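Local coordinates for protein 1,4-dihydroxy-2-naphthoyl-CoA hydrolase (Prochlorococcus marinus, PDB 2HX5) that probably hydrolyses 1,4-dihydroxy-2-naphthoyl-CoA to 1,4-dihydroxy-2-naphthoate and CoA, a step in phylloquinone (vitamin K1) biosynthesis, at residues 22-27 with 79-84; 72-77 with 114-119; 92-97 with 136-141. One frame throughout, in Å; residues are numbered along the deposited sequence.

Contact 1: 22-27 with 79-84; sequences AGVMHF and PIHTGD
His81 has CG anti to its carbonyl carbon (chi1 -72°), and Val24 holds CG1 in the same way (chi1 -69°). These torsions bring the valine branch alongside the imidazole. Val24 CG1 meets the ring obliquely, 3.5 Å from His81 NE2. Gly23 O approaches the rim of the imidazole almost in plane, 3.3 Å from His81 CD2. An alanine here in place of His81 would probably loosen the packing on Val24 CG1 and Gly23 O, since the whole imidazole would be gone. Met25, a selenomethionine, has CG anti to the backbone N and bends at chi3 (67°). Its CB sits 4.0 Å from Ile80 CB, and its SE meets Ile80 CD1. Both residues also pack on Trp33 of helix 29-45, the long helix of this hotdog-fold thioesterase. Residues 22-27 lie in the loop after strand 9-13 and before that helix, and 79-84 in the loop between strands 65-76 and 85-96. One backbone bond ties the loops: Met25 N donates to Ile80 O at 2.8 Å, in the carbonyl plane. Asp20, the predicted active-site residue, is close by and accepts a hydrogen bond from His26 ND1. Residues 81-84 form a type II turn, in which His81 N reaches Asp84 OD2 from above the carboxylate plane. That carboxylate also forms a salt bridge with Arg57 of the second subunit.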
loop_
_atom_site.group_PDB
_atom_site.type_symbol
_atom_site.label_atom_id
_atom_site.label_comp_id
_atom_site.label_asym_id
_atom_site.label_seq_id
_atom_site.Cartn_x
_atom_site.Cartn_y
_atom_site.Cartn_z
ATOM N N ALA A 22 8.816 13.034 -3.858
ATOM C CA ALA A 22 10.193 13.506 -3.555
ATOM C C ALA A 22 11.203 12.835 -4.503
ATOM O O ALA A 22 12.338 13.262 -4.573
ATOM C CB ALA A 22 10.577 13.280 -2.089
ATOM N N GLY A 23 10.764 11.850 -5.284
ATOM C CA GLY A 23 11.587 11.181 -6.302
ATOM C C GLY A 23 12.388 10.007 -5.765
ATOM O O GLY A 23 13.347 9.575 -6.415
ATOM N N VAL A 24 12.017 9.465 -4.595
ATOM C CA VAL A 24 12.730 8.403 -3.900
ATOM C C VAL A 24 11.721 7.483 -3.186
ATOM O O VAL A 24 10.542 7.819 -3.094
ATOM C CB VAL A 24 13.699 8.944 -2.843
ATOM C CG1 VAL A 24 14.896 9.665 -3.518
ATOM C CG2 VAL A 24 12.972 9.811 -1.881
HETATM N N MSE A 25 12.168 6.337 -2.696
HETATM C CA MSE A 25 11.312 5.363 -2.025
HETATM C C MSE A 25 10.553 6.033 -0.895
HETATM O O MSE A 25 11.167 6.780 -0.117
HETATM C CB MSE A 25 12.158 4.230 -1.475
HETATM C CG MSE A 25 11.375 3.145 -0.787
HETATM SE SE MSE A 25 12.513 2.114 0.455
HETATM C CE MSE A 25 12.879 3.492 1.794
ATOM N N HIS A 26 9.254 5.774 -0.787
ATOM C CA HIS A 26 8.517 6.229 0.352
ATOM C C HIS A 26 8.826 5.329 1.551
ATOM O O HIS A 26 8.858 4.110 1.473
ATOM C CB HIS A 26 7.053 6.218 0.049
ATOM C CG HIS A 26 6.251 6.950 1.063
ATOM N ND1 HIS A 26 6.390 8.290 1.306
ATOM C CD2 HIS A 26 5.348 6.498 1.958
ATOM C CE1 HIS A 26 5.576 8.633 2.309
ATOM N NE2 HIS A 26 4.950 7.568 2.726
ATOM N N PHE A 27 9.112 5.950 2.696
ATOM C CA PHE A 27 9.819 5.275 3.785
ATOM C C PHE A 27 9.238 3.952 4.216
ATOM O O PHE A 27 9.971 2.992 4.410
ATOM C CB PHE A 27 10.013 6.216 5.034
ATOM C CG PHE A 27 8.785 6.420 5.860
ATOM C CD1 PHE A 27 7.634 7.038 5.392
ATOM C CD2 PHE A 27 8.756 5.900 7.130
ATOM C CE1 PHE A 27 6.519 7.145 6.183
ATOM C CE2 PHE A 27 7.645 6.030 7.917
ATOM C CZ PHE A 27 6.528 6.636 7.457
ATOM N N PRO A 79 19.525 7.606 -0.239
ATOM C CA PRO A 79 18.283 7.551 -1.012
ATOM C C PRO A 79 18.201 6.320 -1.921
ATOM O O PRO A 79 19.208 5.859 -2.488
ATOM C CB PRO A 79 18.310 8.826 -1.853
ATOM C CG PRO A 79 19.664 9.326 -1.764
ATOM C CD PRO A 79 20.325 8.793 -0.545
ATOM N N ILE A 80 16.973 5.819 -2.070
ATOM C CA ILE A 80 16.698 4.630 -2.840
ATOM C C ILE A 80 15.751 5.031 -3.937
ATOM O O ILE A 80 14.766 5.745 -3.669
ATOM C CB ILE A 80 16.054 3.531 -1.934
ATOM C CG1 ILE A 80 17.103 3.012 -0.926
ATOM C CG2 ILE A 80 15.434 2.326 -2.766
ATOM C CD1 ILE A 80 16.541 2.146 0.212
ATOM N N HIS A 81 16.063 4.630 -5.161
ATOM C CA HIS A 81 15.390 5.112 -6.379
ATOM C C HIS A 81 14.701 4.051 -7.202
ATOM O O HIS A 81 15.081 2.900 -7.166
ATOM C CB HIS A 81 16.453 5.769 -7.291
ATOM C CG HIS A 81 16.930 7.074 -6.777
ATOM N ND1 HIS A 81 18.167 7.239 -6.184
ATOM C CD2 HIS A 81 16.328 8.285 -6.748
ATOM C CE1 HIS A 81 18.300 8.500 -5.806
ATOM N NE2 HIS A 81 17.189 9.148 -6.107
ATOM N N THR A 82 13.694 4.449 -7.981
ATOM C CA THR A 82 13.025 3.511 -8.874
ATOM C C THR A 82 14.045 2.835 -9.821
ATOM O O THR A 82 14.895 3.491 -10.447
ATOM C CB THR A 82 11.763 4.136 -9.614
ATOM O OG1 THR A 82 11.558 3.495 -10.874
ATOM C CG2 THR A 82 11.926 5.615 -9.874
ATOM N N GLY A 83 13.951 1.519 -9.916
ATOM C CA GLY A 83 14.817 0.739 -10.747
ATOM C C GLY A 83 16.096 0.312 -10.056
ATOM O O GLY A 83 16.820 -0.465 -10.663
ATOM N N ASP A 84 16.394 0.790 -8.838
ATOM C CA ASP A 84 17.547 0.294 -8.060
ATOM C C ASP A 84 17.418 -1.203 -7.824
ATOM O O ASP A 84 16.339 -1.681 -7.481
ATOM C CB ASP A 84 17.706 0.984 -6.724
ATOM C CG ASP A 84 18.339 2.377 -6.798
ATOM O OD1 ASP A 84 18.903 2.785 -7.840
ATOM O OD2 ASP A 84 18.272 3.085 -5.773
#

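Contact 2: 72-77 with 114-119; sequences CQADFR and AHALIR
Residues 72-76 and 114-119 are neighbouring antiparallel strands in the sheet of the hotdog fold. Four backbone bonds join them, two at the Gln73-Leu117 pair and two at Asp75-His115. Cys72, Ala74 and Phe76 share one face of the sheet with Ala114, Ala116 and Ile118. Helix 29-45 packs on this face, with Phe31 against Cys72 and Ala74, and Cys34 against Ala116 and Ile118. Ala74 CB and Ala116 CB meet at 4.0 Å, a small patch on the face that Phe31 and Cys34 of the helix cover.

On the other face Asp75 can be followed outward from the backbone. Its CB sits over one face of the His115 ring, 3.9 Å from the centroid, in a CH-pi contact. CG is anti to the carbonyl carbon (chi1 -69°), so the carboxylate continues alongside the ring. CG lies 3.5 Å from His115 CE1. The carboxylate and ring planes are 53° apart. OD2 ends 3.2 Å from His115 CE1; NE2 is also near, but the angle does not make a hydrogen bond. OD1 instead bonds to His71 ND1 of the third subunit. The strand 72-75 also pairs antiparallel with a strand of that subunit, which continues the sheet into the next subunit.

His115 meets Asp75 because its CG takes the crowded position between the backbone N and the carbonyl carbon (chi1 56°). If His115 is protonated, the nearby carboxylate would probably stabilise its charge, while the nearby Arg77 would probably work against it. Beside this pair Gln73 and Leu117 run the same way. Gln73 OE1 turns to His71 of its own chain, while its CG packs 4.0 Å from Leu117 CB.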
loop_
_atom_site.group_PDB
_atom_site.type_symbol
_atom_site.label_atom_id
_atom_site.label_comp_id
_atom_site.label_asym_id
_atom_site.label_seq_id
_atom_site.Cartn_x
_atom_site.Cartn_y
_atom_site.Cartn_z
ATOM N N CYS A 72 9.393 -2.935 15.510
ATOM C CA CYS A 72 10.239 -2.832 14.344
ATOM C C CYS A 72 10.811 -1.447 14.219
ATOM O O CYS A 72 10.328 -0.490 14.865
ATOM C CB CYS A 72 9.519 -3.163 13.054
ATOM S SG CYS A 72 8.098 -2.051 12.658
ATOM N N GLN A 73 11.920 -1.341 13.504
ATOM C CA GLN A 73 12.617 -0.088 13.334
ATOM C C GLN A 73 13.457 -0.136 12.067
ATOM O O GLN A 73 13.780 -1.185 11.538
ATOM C CB GLN A 73 13.506 0.224 14.533
ATOM C CG GLN A 73 14.568 -0.811 14.846
ATOM C CD GLN A 73 15.409 -0.362 15.993
ATOM O OE1 GLN A 73 15.110 -0.696 17.174
ATOM N NE2 GLN A 73 16.430 0.432 15.712
ATOM N N ALA A 74 13.817 1.045 11.610
ATOM C CA ALA A 74 14.674 1.192 10.434
ATOM C C ALA A 74 15.479 2.440 10.490
ATOM O O ALA A 74 15.012 3.470 11.048
ATOM C CB ALA A 74 13.902 1.172 9.153
ATOM N N ASP A 75 16.680 2.390 9.903
ATOM C CA ASP A 75 17.506 3.591 9.664
ATOM C C ASP A 75 17.640 3.713 8.132
ATOM O O ASP A 75 17.922 2.719 7.455
ATOM C CB ASP A 75 18.901 3.436 10.247
ATOM C CG ASP A 75 18.998 3.424 11.747
ATOM O OD1 ASP A 75 18.044 3.424 12.503
ATOM O OD2 ASP A 75 20.179 3.313 12.199
ATOM N N PHE A 76 17.484 4.926 7.624
ATOM C CA PHE A 76 17.562 5.215 6.202
ATOM C C PHE A 76 18.809 6.056 6.007
ATOM O O PHE A 76 18.887 7.163 6.510
ATOM C CB PHE A 76 16.283 5.929 5.757
ATOM C CG PHE A 76 15.030 5.191 6.048
ATOM C CD1 PHE A 76 14.396 5.345 7.284
ATOM C CD2 PHE A 76 14.427 4.340 5.131
ATOM C CE1 PHE A 76 13.268 4.704 7.604
ATOM C CE2 PHE A 76 13.232 3.711 5.458
ATOM C CZ PHE A 76 12.690 3.848 6.701
ATOM N N ARG A 77 19.766 5.534 5.251
ATOM C CA ARG A 77 21.101 6.117 5.192
ATOM C C ARG A 77 21.352 6.776 3.866
ATOM O O ARG A 77 21.974 7.856 3.823
ATOM C CB ARG A 77 22.179 5.040 5.429
ATOM C CG ARG A 77 21.960 4.114 6.662
ATOM C CD ARG A 77 21.932 4.829 8.028
ATOM N NE ARG A 77 23.267 5.298 8.403
ATOM C CZ ARG A 77 23.584 6.545 8.743
ATOM N NH1 ARG A 77 22.659 7.506 8.798
ATOM N NH2 ARG A 77 24.843 6.834 9.047
ATOM N N ALA A 114 20.003 1.291 3.688
ATOM C CA ALA A 114 19.041 1.222 4.780
ATOM C C ALA A 114 19.239 -0.091 5.523
ATOM O O ALA A 114 19.760 -1.094 4.973
ATOM C CB ALA A 114 17.600 1.323 4.239
ATOM N N HIS A 115 18.775 -0.140 6.768
ATOM C CA HIS A 115 18.697 -1.390 7.463
ATOM C C HIS A 115 17.504 -1.349 8.409
ATOM O O HIS A 115 17.032 -0.261 8.749
ATOM C CB HIS A 115 19.982 -1.739 8.207
ATOM C CG HIS A 115 20.436 -0.706 9.175
ATOM N ND1 HIS A 115 19.922 -0.609 10.449
ATOM C CD2 HIS A 115 21.389 0.247 9.078
ATOM C CE1 HIS A 115 20.568 0.355 11.099
ATOM N NE2 HIS A 115 21.444 0.897 10.280
ATOM N N ALA A 116 16.994 -2.512 8.788
ATOM C CA ALA A 116 15.786 -2.597 9.579
ATOM C C ALA A 116 15.858 -3.799 10.480
ATOM O O ALA A 116 16.631 -4.733 10.271
ATOM C CB ALA A 116 14.566 -2.723 8.695
ATOM N N LEU A 117 14.998 -3.820 11.487
ATOM C CA LEU A 117 14.936 -4.899 12.466
ATOM C C LEU A 117 13.465 -5.134 12.756
ATOM O O LEU A 117 12.723 -4.168 12.998
ATOM C CB LEU A 117 15.674 -4.484 13.746
ATOM C CG LEU A 117 15.707 -5.521 14.833
ATOM C CD1 LEU A 117 16.773 -6.604 14.520
ATOM C CD2 LEU A 117 16.139 -4.890 16.213
ATOM N N ILE A 118 12.997 -6.381 12.745
ATOM C CA ILE A 118 11.626 -6.765 13.021
ATOM C C ILE A 118 11.665 -7.844 14.077
ATOM O O ILE A 118 12.361 -8.844 13.901
ATOM C CB ILE A 118 10.905 -7.275 11.772
ATOM C CG1 ILE A 118 10.807 -6.190 10.710
ATOM C CG2 ILE A 118 9.459 -7.725 12.137
ATOM C CD1 ILE A 118 10.029 -6.594 9.433
ATOM N N ARG A 119 10.947 -7.655 15.187
ATOM C CA ARG A 119 10.848 -8.626 16.282
ATOM C C ARG A 119 9.473 -9.204 16.403
ATOM O O ARG A 119 8.497 -8.479 16.424
ATOM C CB ARG A 119 11.244 -7.930 17.591
ATOM C CG ARG A 119 11.352 -8.849 18.782
ATOM C CD ARG A 119 11.755 -8.079 20.079
ATOM N NE ARG A 119 12.968 -7.312 19.859
ATOM C CZ ARG A 119 13.156 -6.015 20.190
ATOM N NH1 ARG A 119 12.264 -5.301 20.899
ATOM N NH2 ARG A 119 14.262 -5.402 19.815
#

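Contact 3: 92-97 with 136-141; sequences PERLNP and GIDRWL
Helix 135-143 lies across the end of strand 85-96, a strand of the hotdog sheet, and the two segments cross at -121°. Four side-chain encounters join them. Pro92 and Trp140 lie roughly perpendicular. Pro92 CB comes 3.6 Å from Trp140 CH2, and its CG also touches the six-membered ring. Trp140 has CG anti to the backbone N (chi1 175°). Its NE1 bonds to Ser41 of helix 29-45, which would probably limit rotation of the indole.

Leu141 takes the other contact with the same proline: its CD2 is 3.7 Å from Pro92 CB. Leu141 CB lies over one face of the Arg94 guanidinium, near its NH2 edge and 3.9 Å from NH2.

Arg94 and Asp138 meet nearly at right angles. The arginine chain leaves the backbone extended and bends at chi3 (-79°), which turns its NE and NH2 side to the aspartate. Both nitrogens donate to the single atom Asp138 OD1 in a side-on salt bridge. The oxygen lies nearly in the guanidinium plane, yet it is approached from above its own carboxylate plane. NH1 of the same arginine bonds to Glu142, so two acids of the helix share its charge. A water adds a backbone link. It donates to Leu141 O at 2.8 Å and, weakly, to Pro92 O at 3.2 Å.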
loop_
_atom_site.group_PDB
_atom_site.type_symbol
_atom_site.label_atom_id
_atom_site.label_comp_id
_atom_site.label_asym_id
_atom_site.label_seq_id
_atom_site.Cartn_x
_atom_site.Cartn_y
_atom_site.Cartn_z
ATOM N N PRO A 92 18.768 -13.557 10.989
ATOM C CA PRO A 92 17.832 -13.902 12.051
ATOM C C PRO A 92 18.520 -14.215 13.387
ATOM O O PRO A 92 19.677 -14.638 13.387
ATOM C CB PRO A 92 17.074 -15.127 11.482
ATOM C CG PRO A 92 17.639 -15.414 10.111
ATOM C CD PRO A 92 18.930 -14.668 10.012
ATOM N N GLU A 93 17.814 -13.994 14.492
ATOM C CA GLU A 93 18.332 -14.292 15.826
ATOM C C GLU A 93 17.194 -14.809 16.659
ATOM O O GLU A 93 16.181 -14.132 16.815
ATOM C CB GLU A 93 18.900 -13.044 16.492
ATOM C CG GLU A 93 19.520 -13.278 17.855
ATOM C CD GLU A 93 20.072 -11.986 18.549
ATOM O OE1 GLU A 93 20.255 -10.946 17.880
ATOM O OE2 GLU A 93 20.351 -12.026 19.775
ATOM N N ARG A 94 17.344 -16.028 17.180
ATOM C CA ARG A 94 16.443 -16.519 18.214
ATOM C C ARG A 94 16.737 -15.680 19.435
ATOM O O ARG A 94 17.907 -15.467 19.784
ATOM C CB ARG A 94 16.672 -17.990 18.495
ATOM C CG ARG A 94 15.662 -18.632 19.406
ATOM C CD ARG A 94 16.070 -20.080 19.761
ATOM N NE ARG A 94 15.779 -21.055 18.695
ATOM C CZ ARG A 94 16.680 -21.615 17.879
ATOM N NH1 ARG A 94 17.976 -21.316 17.975
ATOM N NH2 ARG A 94 16.282 -22.504 16.954
ATOM N N LEU A 95 15.696 -15.180 20.072
ATOM C CA LEU A 95 15.839 -14.401 21.280
ATOM C C LEU A 95 15.578 -15.256 22.512
ATOM O O LEU A 95 16.289 -15.179 23.488
ATOM C CB LEU A 95 14.915 -13.187 21.281
ATOM C CG LEU A 95 15.179 -12.114 20.212
ATOM C CD1 LEU A 95 14.094 -11.062 20.215
ATOM C CD2 LEU A 95 16.569 -11.433 20.478
ATOM N N ASN A 96 14.583 -16.107 22.414
ATOM C CA ASN A 96 14.245 -17.053 23.467
ATOM C C ASN A 96 13.341 -18.127 22.829
ATOM O O ASN A 96 13.128 -18.111 21.608
ATOM C CB ASN A 96 13.602 -16.287 24.623
ATOM C CG ASN A 96 12.313 -15.578 24.252
ATOM O OD1 ASN A 96 11.397 -16.162 23.679
ATOM N ND2 ASN A 96 12.222 -14.313 24.619
ATOM N N PRO A 97 12.849 -19.107 23.613
ATOM C CA PRO A 97 11.995 -20.133 22.989
ATOM C C PRO A 97 10.700 -19.643 22.345
ATOM O O PRO A 97 10.061 -20.411 21.594
ATOM C CB PRO A 97 11.703 -21.086 24.179
ATOM C CG PRO A 97 12.913 -20.920 25.027
ATOM C CD PRO A 97 13.130 -19.452 25.026
ATOM N N GLY A 136 9.017 -25.382 12.295
ATOM C CA GLY A 136 9.655 -24.978 11.044
ATOM C C GLY A 136 10.446 -23.708 11.202
ATOM O O GLY A 136 11.527 -23.561 10.632
ATOM N N ILE A 137 9.907 -22.746 11.957
ATOM C CA ILE A 137 10.617 -21.498 12.240
ATOM C C ILE A 137 11.866 -21.790 13.066
ATOM O O ILE A 137 12.959 -21.273 12.800
ATOM C CB ILE A 137 9.680 -20.486 12.973
ATOM C CG1 ILE A 137 8.517 -20.075 12.053
ATOM C CG2 ILE A 137 10.451 -19.310 13.505
ATOM C CD1 ILE A 137 8.947 -19.235 10.875
ATOM N N ASP A 138 11.775 -22.736 14.025
ATOM C CA ASP A 138 12.937 -23.132 14.783
ATOM C C ASP A 138 14.007 -23.785 13.903
ATOM O O ASP A 138 15.178 -23.500 14.048
ATOM C CB ASP A 138 12.539 -24.078 15.894
ATOM C CG ASP A 138 12.580 -23.427 17.269
ATOM O OD1 ASP A 138 13.160 -22.326 17.425
ATOM O OD2 ASP A 138 12.029 -24.052 18.212
ATOM N N ARG A 139 13.610 -24.630 12.953
ATOM C CA ARG A 139 14.584 -25.177 11.986
ATOM C C ARG A 139 15.302 -24.132 11.128
ATOM O O ARG A 139 16.536 -24.209 10.920
ATOM C CB ARG A 139 13.891 -26.185 11.084
ATOM C CG ARG A 139 13.590 -27.501 11.775
ATOM C CD ARG A 139 13.168 -28.577 10.795
ATOM N NE ARG A 139 11.816 -28.400 10.292
ATOM C CZ ARG A 139 11.483 -28.191 9.021
ATOM N NH1 ARG A 139 12.413 -28.081 8.070
ATOM N NH2 ARG A 139 10.188 -28.073 8.715
ATOM N N TRP A 140 14.534 -23.169 10.628
ATOM C CA TRP A 140 15.063 -22.063 9.891
ATOM C C TRP A 140 16.033 -21.225 10.713
ATOM O O TRP A 140 17.084 -20.866 10.217
ATOM C CB TRP A 140 13.897 -21.256 9.348
ATOM C CG TRP A 140 14.261 -19.972 8.639
ATOM C CD1 TRP A 140 14.690 -19.806 7.336
ATOM C CD2 TRP A 140 14.121 -18.650 9.174
ATOM N NE1 TRP A 140 14.864 -18.467 7.071
ATOM C CE2 TRP A 140 14.503 -17.747 8.176
ATOM C CE3 TRP A 140 13.676 -18.152 10.410
ATOM C CZ2 TRP A 140 14.491 -16.360 8.384
ATOM C CZ3 TRP A 140 13.637 -16.826 10.604
ATOM C CH2 TRP A 140 14.052 -15.932 9.616
ATOM N N LEU A 141 15.670 -20.871 11.941
ATOM C CA LEU A 141 16.562 -20.132 12.841
ATOM C C LEU A 141 17.858 -20.904 13.055
ATOM O O LEU A 141 18.964 -20.348 12.915
ATOM C CB LEU A 141 15.867 -19.842 14.170
ATOM C CG LEU A 141 14.753 -18.828 14.106
ATOM C CD1 LEU A 141 13.946 -18.793 15.399
ATOM C CD2 LEU A 141 15.303 -17.431 13.809
HETATM O O HOH W 1 19.210 -17.751 13.917
#

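How the contacts relate
All three contacts are partly buried. Contact 2 lies nearest the chain's centre, has the most buried residues (five of eleven) and is strand pairing with regular backbone bonds. Contacts 1 and 3 lie on opposite sides of that centre, about 32 Å apart between their own centres. Contact 1, the furthest out, joins two loops with a single backbone bond and apolar packing, close to the predicted active site. Contact 3 sets a helix on a strand, with a salt bridge at its outer part. Contacts 1 and 2 touch where Met25 and Phe27 pack on Phe76. Contacts 2 and 3 meet where Arg119 packs on Leu95. Other subunits touch contacts 1 and 2, but not contact 3.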